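Local coordinates for protein putative rubredoxin reductase (Rhodopseudomonas palustris, PDB 3FG2) that carries FAD and, as a ferredoxin reductase of the CYP199A2 system, probably passes electrons from NADH to a ferredoxin, at residues 21-26 with 306-311; 124-129 with 151-156; 191-196 with 348-353; 315-320 with 379-384. All blocks are in the same frame, centred on the assembly; numbering follows the deposited sequence.

Contact 1 (21-26 with 306-311)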
# COMPACT_ATOMS: atom_id res chain seq x y z
N ARG A 21 -17.92 -0.57 -15.96
CA ARG A 21 -19.05 -1.37 -16.41
C ARG A 21 -20.31 -1.09 -15.59
O ARG A 21 -21.39 -0.92 -16.15
CB ARG A 21 -18.73 -2.87 -16.36
CG ARG A 21 -17.88 -3.38 -17.53
CD ARG A 21 -18.47 -2.94 -18.88
NE ARG A 21 -17.81 -3.61 -20.00
CZ ARG A 21 -17.51 -3.01 -21.14
NH1 ARG A 21 -17.81 -1.73 -21.32
NH2 ARG A 21 -16.90 -3.68 -22.11
N GLN A 22 -20.16 -1.06 -14.27
CA GLN A 22 -21.31 -0.79 -13.42
C GLN A 22 -22.00 0.48 -13.87
O GLN A 22 -23.22 0.56 -13.86
CB GLN A 22 -20.88 -0.65 -11.95
CG GLN A 22 -20.48 -1.96 -11.30
CD GLN A 22 -20.08 -1.78 -9.85
OE1 GLN A 22 -20.84 -1.25 -9.04
NE2 GLN A 22 -18.87 -2.21 -9.52
N ALA A 23 -21.21 1.46 -14.29
CA ALA A 23 -21.74 2.74 -14.76
C ALA A 23 -22.22 2.64 -16.21
O ALA A 23 -22.48 3.66 -16.86
CB ALA A 23 -20.69 3.83 -14.62
N LYS A 24 -22.31 1.42 -16.71
CA LYS A 24 -22.77 1.17 -18.07
C LYS A 24 -21.96 1.83 -19.19
O LYS A 24 -22.54 2.40 -20.12
CB LYS A 24 -24.24 1.61 -18.21
CG LYS A 24 -25.27 0.48 -18.14
CD LYS A 24 -25.45 -0.09 -16.74
CE LYS A 24 -24.50 -1.24 -16.47
NZ LYS A 24 -24.81 -1.90 -15.17
N TYR A 25 -20.64 1.76 -19.10
CA TYR A 25 -19.80 2.33 -20.15
C TYR A 25 -20.02 1.48 -21.40
O TYR A 25 -19.90 0.26 -21.36
CB TYR A 25 -18.32 2.29 -19.75
CG TYR A 25 -17.44 3.05 -20.71
CD1 TYR A 25 -17.43 4.45 -20.72
CD2 TYR A 25 -16.63 2.38 -21.62
CE1 TYR A 25 -16.64 5.15 -21.63
CE2 TYR A 25 -15.83 3.08 -22.53
CZ TYR A 25 -15.84 4.46 -22.53
OH TYR A 25 -15.06 5.15 -23.43
N PRO A 26 -20.34 2.12 -22.54
CA PRO A 26 -20.58 1.40 -23.79
C PRO A 26 -19.34 0.90 -24.53
O PRO A 26 -19.36 -0.19 -25.12
CB PRO A 26 -21.36 2.42 -24.61
CG PRO A 26 -20.71 3.71 -24.20
CD PRO A 26 -20.62 3.56 -22.69
N ARG A 306 -16.16 9.77 -14.15
CA ARG A 306 -15.85 10.82 -15.12
C ARG A 306 -16.06 10.33 -16.55
O ARG A 306 -16.80 10.93 -17.32
CB ARG A 306 -14.41 11.29 -14.95
CG ARG A 306 -14.10 12.62 -15.63
CD ARG A 306 -12.61 12.91 -15.58
NE ARG A 306 -11.91 12.06 -16.54
CZ ARG A 306 -10.74 11.48 -16.32
NH1 ARG A 306 -10.13 11.63 -15.15
NH2 ARG A 306 -10.19 10.74 -17.27
N LEU A 307 -15.40 9.24 -16.89
CA LEU A 307 -15.49 8.69 -18.24
C LEU A 307 -16.90 8.30 -18.64
O LEU A 307 -17.12 7.82 -19.76
CB LEU A 307 -14.57 7.47 -18.37
CG LEU A 307 -13.08 7.71 -18.08
CD1 LEU A 307 -12.31 6.41 -18.24
CD2 LEU A 307 -12.55 8.77 -19.03
N THR A 308 -17.87 8.48 -17.73
CA THR A 308 -19.25 8.14 -18.03
C THR A 308 -20.23 9.28 -17.79
O THR A 308 -21.44 9.05 -17.82
CB THR A 308 -19.76 6.92 -17.22
OG1 THR A 308 -19.88 7.27 -15.83
CG2 THR A 308 -18.82 5.73 -17.38
N GLY A 309 -19.74 10.49 -17.53
CA GLY A 309 -20.68 11.57 -17.31
C GLY A 309 -20.34 12.66 -16.31
O GLY A 309 -20.10 13.80 -16.70
N ASP A 310 -20.35 12.34 -15.01
CA ASP A 310 -20.04 13.38 -14.03
C ASP A 310 -18.56 13.42 -13.65
O ASP A 310 -18.04 12.52 -12.98
CB ASP A 310 -20.91 13.27 -12.77
CG ASP A 310 -20.78 11.93 -12.08
OD1 ASP A 310 -20.92 11.89 -10.83
OD2 ASP A 310 -20.55 10.92 -12.78
N ALA A 311 -17.90 14.48 -14.09
CA ALA A 311 -16.50 14.69 -13.79
C ALA A 311 -16.46 15.52 -12.52
O ALA A 311 -16.92 16.67 -12.52
CB ALA A 311 -15.82 15.42 -14.93
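Y25 turns the edge of its ring, not a face, to L307 and T308, and A23 sets its methyl group against the same threonine. On one side the chain is leaving helix 11-22, which starts at the FAD-binding residues H11 and A12, through a Schellman motif: K24, at positive phi, bonds through its N to R21 O, while Y25 N reaches back to L20 O. On the other side, R306 to G309 form a type I beta turn at the end of helix 293-306, closed by G309 N to R306 O at 3.0 Å.

The tyrosine and threonine side chains cross obliquely. With CG anti to its backbone N (chi1 -172°), Y25 swings its ring across to the turn. T308 CG2 then lies close to the ring plane, 3.8 Å from Y25 CD1, and the L307 carbonyl also meets the ring edge, its O lying 3.3 Å from Y25 CE1. A carbonyl oxygen beside ring C-H groups is electrostatically reasonable, although no hydrogen bond joins the two segments. The far end of the ring is held separately, by a bond between Y25 OH and D2 O.

T308 splits its two branches between different tasks. Its hydroxyl (chi1 69°) turns back to the carbonyls of A304 and A305 in the preceding helix, which fixes the rotation of the side chain and directs the methyl at the first segment. The A23 methyl touches both branches: A23 CB is 3.8 Å from T308 CG2 and 3.7 Å from T308 OG1.

Contact 2 (124-129 with 151-156). With FAD (flavin-adenine dinucleotide), chain B.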
# COMPACT_ATOMS: atom_id res chain seq x y z
N LEU A 124 15.06 -11.67 0.09
CA LEU A 124 13.76 -11.58 -0.55
C LEU A 124 12.94 -10.33 -0.28
O LEU A 124 13.10 -9.65 0.74
CB LEU A 124 12.93 -12.80 -0.13
CG LEU A 124 13.65 -14.14 -0.27
CD1 LEU A 124 12.80 -15.25 0.35
CD2 LEU A 124 13.92 -14.41 -1.74
N TYR A 125 12.03 -10.05 -1.21
CA TYR A 125 11.14 -8.91 -1.10
C TYR A 125 9.74 -9.47 -0.84
O TYR A 125 9.54 -10.68 -0.91
CB TYR A 125 11.19 -8.07 -2.38
CG TYR A 125 12.55 -7.43 -2.58
CD1 TYR A 125 13.62 -8.15 -3.12
CD2 TYR A 125 12.78 -6.13 -2.15
CE1 TYR A 125 14.89 -7.58 -3.21
CE2 TYR A 125 14.04 -5.56 -2.24
CZ TYR A 125 15.09 -6.28 -2.77
OH TYR A 125 16.34 -5.70 -2.81
N LEU A 126 8.78 -8.59 -0.52
CA LEU A 126 7.42 -9.03 -0.22
C LEU A 126 6.35 -8.03 -0.69
O LEU A 126 5.88 -7.21 0.09
CB LEU A 126 7.28 -9.26 1.29
CG LEU A 126 5.92 -9.74 1.83
CD1 LEU A 126 5.49 -11.00 1.08
CD2 LEU A 126 6.02 -10.03 3.33
N ARG A 127 5.97 -8.12 -1.97
CA ARG A 127 4.96 -7.24 -2.53
C ARG A 127 4.05 -7.90 -3.56
O ARG A 127 2.91 -7.47 -3.76
CB ARG A 127 5.61 -6.00 -3.15
CG ARG A 127 6.16 -5.02 -2.14
CD ARG A 127 6.73 -3.78 -2.82
NE ARG A 127 5.75 -3.15 -3.70
CZ ARG A 127 4.70 -2.47 -3.28
NH1 ARG A 127 4.47 -2.33 -1.97
NH2 ARG A 127 3.87 -1.92 -4.16
N THR A 128 4.55 -8.94 -4.22
CA THR A 128 3.77 -9.65 -5.23
C THR A 128 3.37 -11.04 -4.73
O THR A 128 3.96 -11.56 -3.78
CB THR A 128 4.59 -9.82 -6.52
OG1 THR A 128 5.69 -10.70 -6.28
CG2 THR A 128 5.11 -8.46 -6.98
N LEU A 129 2.36 -11.64 -5.36
CA LEU A 129 1.92 -12.97 -4.96
C LEU A 129 3.12 -13.92 -5.03
O LEU A 129 3.41 -14.63 -4.06
CB LEU A 129 0.79 -13.48 -5.87
CG LEU A 129 0.32 -14.94 -5.69
CD1 LEU A 129 0.07 -15.24 -4.22
CD2 LEU A 129 -0.94 -15.17 -6.52
N GLY A 151 8.25 -0.89 8.31
CA GLY A 151 7.00 -0.37 7.79
C GLY A 151 5.91 -1.37 8.11
O GLY A 151 6.20 -2.40 8.74
N PHE A 152 4.68 -1.10 7.69
CA PHE A 152 3.57 -2.01 7.96
C PHE A 152 3.88 -3.44 7.53
O PHE A 152 3.78 -4.38 8.32
CB PHE A 152 2.30 -1.57 7.23
CG PHE A 152 1.74 -0.27 7.72
CD1 PHE A 152 1.55 -0.04 9.08
CD2 PHE A 152 1.38 0.72 6.81
CE1 PHE A 152 1.00 1.15 9.53
CE2 PHE A 152 0.83 1.93 7.25
CZ PHE A 152 0.64 2.13 8.62
N ILE A 153 4.25 -3.60 6.26
CA ILE A 153 4.52 -4.92 5.72
C ILE A 153 5.59 -5.67 6.49
O ILE A 153 5.40 -6.83 6.85
CB ILE A 153 4.92 -4.81 4.24
CG1 ILE A 153 3.78 -4.16 3.46
CG2 ILE A 153 5.23 -6.21 3.67
CD1 ILE A 153 4.10 -3.85 2.02
N GLY A 154 6.71 -5.01 6.76
CA GLY A 154 7.77 -5.66 7.50
C GLY A 154 7.33 -6.23 8.83
O GLY A 154 7.73 -7.34 9.19
N LEU A 155 6.52 -5.48 9.58
CA LEU A 155 6.06 -5.93 10.88
C LEU A 155 4.98 -7.00 10.78
O LEU A 155 4.94 -7.93 11.58
CB LEU A 155 5.55 -4.75 11.72
CG LEU A 155 6.63 -3.72 12.09
CD1 LEU A 155 6.02 -2.60 12.92
CD2 LEU A 155 7.75 -4.40 12.87
N GLU A 156 4.11 -6.87 9.79
CA GLU A 156 3.07 -7.87 9.60
C GLU A 156 3.77 -9.20 9.33
O GLU A 156 3.35 -10.24 9.82
CB GLU A 156 2.15 -7.47 8.44
CG GLU A 156 1.43 -6.14 8.66
CD GLU A 156 0.40 -5.81 7.59
OE1 GLU A 156 0.49 -6.37 6.47
OE2 GLU A 156 -0.49 -4.98 7.87
PA FAD B . -1.04 -2.57 -7.49
O1A FAD B . 0.40 -2.70 -7.11
O2A FAD B . -1.99 -3.31 -6.87
O5B FAD B . -0.99 -3.16 -8.91
C5B FAD B . -0.13 -2.67 -9.98
C4B FAD B . -0.22 -3.75 -11.07
O4B FAD B . 0.23 -3.14 -12.34
C3B FAD B . 0.68 -4.99 -10.87
O3B FAD B . 0.08 -6.23 -11.04
C2B FAD B . 1.85 -4.66 -11.75
O2B FAD B . 2.63 -5.78 -12.07
C1B FAD B . 1.15 -4.10 -12.95
N9A FAD B . 1.94 -3.28 -13.87
C8A FAD B . 2.94 -2.40 -13.54
N7A FAD B . 3.47 -1.80 -14.60
C5A FAD B . 2.79 -2.31 -15.67
C6A FAD B . 2.91 -2.05 -17.12
N6A FAD B . 3.77 -1.21 -17.66
N1A FAD B . 2.02 -2.76 -17.91
C2A FAD B . 1.11 -3.64 -17.39
N3A FAD B . 0.94 -3.94 -16.08
C4A FAD B . 1.80 -3.24 -15.25
N1 FAD B . -3.23 -1.29 1.72
C2 FAD B . -4.18 -1.18 2.65
O2 FAD B . -4.95 -0.27 2.66
N3 FAD B . -4.34 -2.16 3.69
C4 FAD B . -3.51 -3.27 3.77
O4 FAD B . -3.67 -4.08 4.66
C4X FAD B . -2.47 -3.39 2.75
N5 FAD B . -1.63 -4.46 2.77
C5X FAD B . -0.67 -4.55 1.78
C6 FAD B . 0.19 -5.69 1.81
C7 FAD B . 1.18 -5.87 0.87
C7M FAD B . 2.07 -7.10 0.95
C8 FAD B . 1.37 -4.88 -0.20
C8M FAD B . 2.43 -5.02 -1.27
C9 FAD B . 0.52 -3.75 -0.23
C9A FAD B . -0.49 -3.58 0.74
N10 FAD B . -1.40 -2.45 0.75
C10 FAD B . -2.37 -2.34 1.72
C1' FAD B . -1.24 -1.43 -0.32
C2' FAD B . -2.16 -1.78 -1.53
O2' FAD B . -1.85 -3.09 -1.95
C3' FAD B . -1.88 -0.77 -2.63
O3' FAD B . -2.22 0.54 -2.17
C4' FAD B . -2.70 -1.10 -3.86
O4' FAD B . -2.37 -2.43 -4.34
C5' FAD B . -2.39 -0.08 -4.93
O5' FAD B . -3.22 -0.49 -6.21
P FAD B . -2.65 -0.24 -7.57
O1P FAD B . -3.79 -0.75 -8.50
O2P FAD B . -2.25 1.07 -7.80
O3P FAD B . -1.45 -1.06 -7.77
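The R127 guanidinium lies near I153 and carries the flavin methyl C8M over one face, with R127 NH1 3.4 Å from FAD C8M; I153 CD1 approaches the group obliquely, 4.3 Å from R127 NH1. The flavin is met over a face too: I153 CD1 stands above the rim of its dimethylbenzene ring, 3.7 Å from FAD C8. I153 sits in the first turn of helix 152-163, where G151 and G154 fit a GxGxxG pattern, consistent with a Rossmann-type dinucleotide-binding strand-turn-helix.

A bend at chi3 (55°) brings the arginine head round to the methyl, and a hydrogen bond from R127 NH2 to A108 O holds it there. I153 divides its branches: CG1 and CD1 extend to the flavin, whereas CG2, anti to the backbone N, meets L126 at 3.9 Å between I153 CG2 and L126 CD2. With an alanine here, the C7-C8 rim would probably lose the packing of CD1, and L126 CD2 the methyl it rests on. One helical turn on, E156 forms a salt bridge with K47, itself an FAD ligand. The L126 carbonyl oxygen also packs beside both neighbours, L126 O being 3.8 Å from I153 CG2 and 3.9 Å from FAD C7M.

Contact 3 (191-196 with 348-353)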
# COMPACT_ATOMS: atom_id res chain seq x y z
N HIS A 191 6.06 -1.65 19.43
CA HIS A 191 7.42 -2.03 19.77
C HIS A 191 7.34 -2.99 20.95
O HIS A 191 8.04 -4.00 20.99
CB HIS A 191 8.26 -0.81 20.16
CG HIS A 191 9.55 -1.17 20.83
ND1 HIS A 191 9.61 -1.55 22.15
CD2 HIS A 191 10.81 -1.28 20.35
CE1 HIS A 191 10.86 -1.87 22.46
NE2 HIS A 191 11.60 -1.72 21.38
N ASP A 192 6.47 -2.67 21.90
CA ASP A 192 6.29 -3.51 23.08
C ASP A 192 5.73 -4.89 22.69
O ASP A 192 6.27 -5.92 23.08
CB ASP A 192 5.35 -2.85 24.09
CG ASP A 192 5.97 -1.63 24.78
OD1 ASP A 192 7.21 -1.49 24.77
OD2 ASP A 192 5.21 -0.83 25.36
N ARG A 193 4.64 -4.89 21.94
CA ARG A 193 4.00 -6.13 21.51
C ARG A 193 4.97 -7.06 20.79
O ARG A 193 5.06 -8.24 21.12
CB ARG A 193 2.81 -5.81 20.60
CG ARG A 193 1.71 -5.05 21.32
CD ARG A 193 1.04 -5.94 22.37
NE ARG A 193 0.18 -6.93 21.74
CZ ARG A 193 -0.11 -8.12 22.26
NH1 ARG A 193 0.41 -8.48 23.43
NH2 ARG A 193 -0.92 -8.95 21.63
N HIS A 194 5.68 -6.52 19.80
CA HIS A 194 6.63 -7.33 19.04
C HIS A 194 7.79 -7.81 19.89
O HIS A 194 8.19 -8.97 19.81
CB HIS A 194 7.13 -6.55 17.83
CG HIS A 194 6.10 -6.40 16.76
ND1 HIS A 194 5.37 -7.46 16.28
CD2 HIS A 194 5.68 -5.31 16.07
CE1 HIS A 194 4.54 -7.03 15.35
NE2 HIS A 194 4.71 -5.73 15.20
N SER A 195 8.34 -6.91 20.71
CA SER A 195 9.43 -7.28 21.61
C SER A 195 8.94 -8.40 22.51
O SER A 195 9.64 -9.39 22.74
CB SER A 195 9.84 -6.09 22.47
OG SER A 195 10.41 -5.06 21.68
N GLY A 196 7.72 -8.24 23.01
CA GLY A 196 7.14 -9.25 23.88
C GLY A 196 7.06 -10.61 23.21
O GLY A 196 7.09 -11.63 23.88
N ALA A 348 -2.75 -0.42 28.12
CA ALA A 348 -2.58 -1.66 28.89
C ALA A 348 -3.62 -2.70 28.49
O ALA A 348 -3.31 -3.88 28.38
CB ALA A 348 -2.68 -1.36 30.38
N GLU A 349 -4.86 -2.25 28.28
CA GLU A 349 -5.94 -3.14 27.90
C GLU A 349 -5.86 -3.55 26.43
O GLU A 349 -6.68 -4.33 25.95
CB GLU A 349 -7.29 -2.46 28.16
CG GLU A 349 -7.52 -2.11 29.61
CD GLU A 349 -7.40 -3.32 30.51
OE1 GLU A 349 -8.20 -4.26 30.36
OE2 GLU A 349 -6.50 -3.32 31.38
N ARG A 350 -4.87 -3.02 25.72
CA ARG A 350 -4.69 -3.34 24.30
C ARG A 350 -5.86 -2.93 23.42
O ARG A 350 -6.17 -3.59 22.43
CB ARG A 350 -4.43 -4.83 24.11
CG ARG A 350 -3.16 -5.34 24.75
CD ARG A 350 -2.86 -6.73 24.23
NE ARG A 350 -2.18 -7.56 25.22
CZ ARG A 350 -2.72 -7.95 26.37
NH1 ARG A 350 -3.96 -7.59 26.69
NH2 ARG A 350 -2.03 -8.72 27.20
N SER A 351 -6.52 -1.84 23.79
CA SER A 351 -7.62 -1.31 23.02
C SER A 351 -7.67 0.17 23.32
O SER A 351 -8.06 0.59 24.41
CB SER A 351 -8.95 -1.95 23.40
OG SER A 351 -9.99 -1.38 22.62
N PHE A 352 -7.25 0.98 22.35
CA PHE A 352 -7.22 2.41 22.54
C PHE A 352 -7.04 3.08 21.19
O PHE A 352 -6.80 2.41 20.17
CB PHE A 352 -6.04 2.78 23.44
CG PHE A 352 -4.70 2.61 22.78
CD1 PHE A 352 -4.15 3.63 22.02
CD2 PHE A 352 -4.03 1.39 22.84
CE1 PHE A 352 -2.95 3.45 21.35
CE2 PHE A 352 -2.83 1.20 22.17
CZ PHE A 352 -2.29 2.23 21.42
N SER A 353 -7.12 4.40 21.19
CA SER A 353 -6.95 5.17 19.97
C SER A 353 -6.13 6.42 20.26
O SER A 353 -6.15 6.96 21.38
CB SER A 353 -8.32 5.58 19.39
OG SER A 353 -9.08 4.44 19.01
O HOH W 1 1.10 -7.79 26.17
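R193 and R350, two like charges, meet through their guanidinium groups. The R350 NE–CD end lies over one face of the R193 group, while R193 NH1 lies at the edge of the R350 group, near its plane. The two planes are 75° apart, close to perpendicular, and R193 NH1 is 3.3 Å from R350 NE. Both atoms are donors, so this is contact without a hydrogen bond. Bends at chi2 (-68°) and chi3 (-74°) fold R193 over toward R350.

Carbon takes part in the van der Waals contact: R350 CD lies 3.7 Å from R193 CZ, so a methylene as well as a nitrogen rests on the guanidinium face. R350 also packs on Y189, in the same helix as R193.

The polar links are indirect. One water accepts weak bonds from both arginines, at 2.9 Å from R193 NH1 and 3.4 Å from R350 NH2. R193 NE forms a salt bridge with D327. If R193 were replaced by an alanine, D327 would probably be left without this cationic mate and R350 without the flat surface beneath its CD and NE.

The backbone setting is helix 184-196 against the entry to strand 351-358 of the C-terminal domain, where R350, at positive phi, and S351 both face S346 in a G1 beta bulge. At this surface position, D327 and the shared water are likely to ease the repulsion between two positive groups that touch without bonding.

Contact 4 (315-320 with 379-384)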
# COMPACT_ATOMS: atom_id res chain seq x y z
N ASP A 315 -12.01 13.09 -4.16
CA ASP A 315 -12.05 13.40 -2.73
C ASP A 315 -12.23 12.16 -1.85
O ASP A 315 -12.88 12.24 -0.80
CB ASP A 315 -13.16 14.42 -2.43
CG ASP A 315 -13.04 15.02 -1.02
OD1 ASP A 315 -14.02 15.63 -0.55
OD2 ASP A 315 -11.97 14.90 -0.37
N GLY A 316 -11.67 11.03 -2.27
CA GLY A 316 -11.80 9.83 -1.47
C GLY A 316 -11.09 10.08 -0.15
O GLY A 316 -9.89 10.32 -0.14
N TYR A 317 -11.82 10.06 0.96
CA TYR A 317 -11.17 10.30 2.24
C TYR A 317 -10.24 9.15 2.60
O TYR A 317 -10.67 7.99 2.67
CB TYR A 317 -12.17 10.51 3.37
CG TYR A 317 -11.55 11.31 4.48
CD1 TYR A 317 -11.52 12.70 4.42
CD2 TYR A 317 -10.89 10.67 5.53
CE1 TYR A 317 -10.84 13.45 5.39
CE2 TYR A 317 -10.22 11.41 6.51
CZ TYR A 317 -10.20 12.80 6.43
OH TYR A 317 -9.56 13.54 7.40
N PRO A 318 -8.97 9.46 2.88
CA PRO A 318 -7.93 8.48 3.23
C PRO A 318 -8.04 7.74 4.56
O PRO A 318 -8.25 8.34 5.62
CB PRO A 318 -6.65 9.31 3.14
CG PRO A 318 -7.10 10.63 3.66
CD PRO A 318 -8.43 10.83 2.96
N TRP A 319 -7.89 6.43 4.48
CA TRP A 319 -7.89 5.57 5.65
C TRP A 319 -7.06 4.33 5.31
O TRP A 319 -7.04 3.87 4.17
CB TRP A 319 -9.31 5.19 6.10
CG TRP A 319 -10.23 4.67 5.05
CD1 TRP A 319 -11.07 5.41 4.26
CD2 TRP A 319 -10.45 3.30 4.70
NE1 TRP A 319 -11.81 4.58 3.45
CE2 TRP A 319 -11.45 3.28 3.70
CE3 TRP A 319 -9.91 2.09 5.14
CZ2 TRP A 319 -11.91 2.09 3.13
CZ3 TRP A 319 -10.37 0.91 4.58
CH2 TRP A 319 -11.36 0.92 3.58
N PHE A 320 -6.37 3.80 6.32
CA PHE A 320 -5.52 2.64 6.12
C PHE A 320 -5.69 1.66 7.28
O PHE A 320 -6.38 1.96 8.26
CB PHE A 320 -4.05 3.08 6.09
CG PHE A 320 -3.82 4.42 5.42
CD1 PHE A 320 -3.23 4.49 4.16
CD2 PHE A 320 -4.17 5.61 6.07
CE1 PHE A 320 -2.99 5.73 3.55
CE2 PHE A 320 -3.94 6.86 5.47
CZ PHE A 320 -3.34 6.91 4.21
N LYS A 379 -16.71 8.89 9.81
CA LYS A 379 -17.94 9.66 9.62
C LYS A 379 -17.73 11.16 9.84
O LYS A 379 -18.21 11.98 9.06
CB LYS A 379 -19.02 9.14 10.58
CG LYS A 379 -20.25 10.04 10.74
CD LYS A 379 -21.02 10.22 9.43
CE LYS A 379 -22.24 11.13 9.60
NZ LYS A 379 -23.24 10.61 10.59
N ILE A 380 -17.00 11.51 10.89
CA ILE A 380 -16.76 12.90 11.24
C ILE A 380 -15.70 13.63 10.40
O ILE A 380 -15.91 14.77 9.97
CB ILE A 380 -16.37 13.02 12.74
CG1 ILE A 380 -16.22 14.48 13.14
CG2 ILE A 380 -15.06 12.29 12.99
CD1 ILE A 380 -15.59 14.66 14.52
N LEU A 381 -14.57 12.98 10.15
CA LEU A 381 -13.51 13.63 9.39
C LEU A 381 -13.88 14.07 7.98
O LEU A 381 -13.51 15.15 7.55
CB LEU A 381 -12.26 12.75 9.37
CG LEU A 381 -11.64 12.59 10.77
CD1 LEU A 381 -10.57 11.51 10.75
CD2 LEU A 381 -11.06 13.94 11.22
N PRO A 382 -14.61 13.23 7.23
CA PRO A 382 -14.94 13.69 5.88
C PRO A 382 -15.79 14.96 5.92
O PRO A 382 -15.73 15.79 5.02
CB PRO A 382 -15.69 12.51 5.29
CG PRO A 382 -15.02 11.35 5.93
CD PRO A 382 -14.92 11.80 7.38
N LEU A 383 -16.58 15.11 6.98
CA LEU A 383 -17.43 16.29 7.13
C LEU A 383 -16.62 17.45 7.65
O LEU A 383 -17.14 18.54 7.86
CB LEU A 383 -18.56 16.00 8.10
CG LEU A 383 -19.56 14.98 7.56
CD1 LEU A 383 -20.47 14.51 8.67
CD2 LEU A 383 -20.34 15.62 6.42
N ASP A 384 -15.33 17.21 7.86
CA ASP A 384 -14.44 18.24 8.35
C ASP A 384 -14.85 18.72 9.75
O ASP A 384 -14.57 19.86 10.14
CB ASP A 384 -14.42 19.41 7.36
CG ASP A 384 -13.17 20.25 7.47
OD1 ASP A 384 -12.06 19.66 7.50
OD2 ASP A 384 -13.29 21.49 7.50
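Y317 makes the whole contact with L381 and P382, and the two residues before it lead the chain up to that point. D315 forms a salt bridge with R283, an arginine that also touches Y317 and gives a weak hydrogen bond to P382 O, thus linking both segments from outside. After G316, Y317 has CG anti to its backbone N (chi1 -156°), which extends the ring across the L381-P382 peptide. One ring face meets this stretch. P382 crosses the tyrosine at about a right angle and makes an off-centre CH-pi contact, with P382 CG 4.2 Å from the Y317 ring centroid and 29° off its normal; its nearest ring atom is Y317 CG, at 3.8 Å. Toward the phenol end L381 takes over: L381 CB is 3.6 Å from Y317 CZ and 3.4 Å from Y317 OH.

The backbone opposite is a helix end. After helix 371-380 of the C-terminal domain, a Schellman motif with D384 at positive phi stops the helix: K385 N bonds to I380 O, and D384 N to L381 O at 2.8 Å across a type I turn.

P318 follows on the opposite face, its CD 3.5 Å above the Y317 ring plane and offset toward the rim. W319 opens strand 319-324, an outermost strand of the antiparallel sheet, and makes a cation-pi contact with R378 of the same helix. F320 continues the strand through backbone hydrogen bonds with I331.

In the fold
Contacts 1 and 3 are surface contacts on opposite sides of the chain's centre, their centres about 46 Å apart; contacts 2 and 4 are partly buried, and contact 2 alone lies on the flavin. Contact 1 joins the ends of helices 11-22 and 293-306, and its second segment runs on in sequence toward contact 4. Contacts 3 and 4 reach the same antiparallel sheet, at strands 351-358 and 319-324. Contacts 2 and 3 touch where L155 CB packs on H194 NE2 at 3.7 Å. The chemistry differs accordingly: ring edge on methyl and carbonyl in contact 1, aliphatic and cationic groups on flavin in contact 2, two like-charged arginines touching in contact 3, and proline and leucine on a tyrosine face in contact 4.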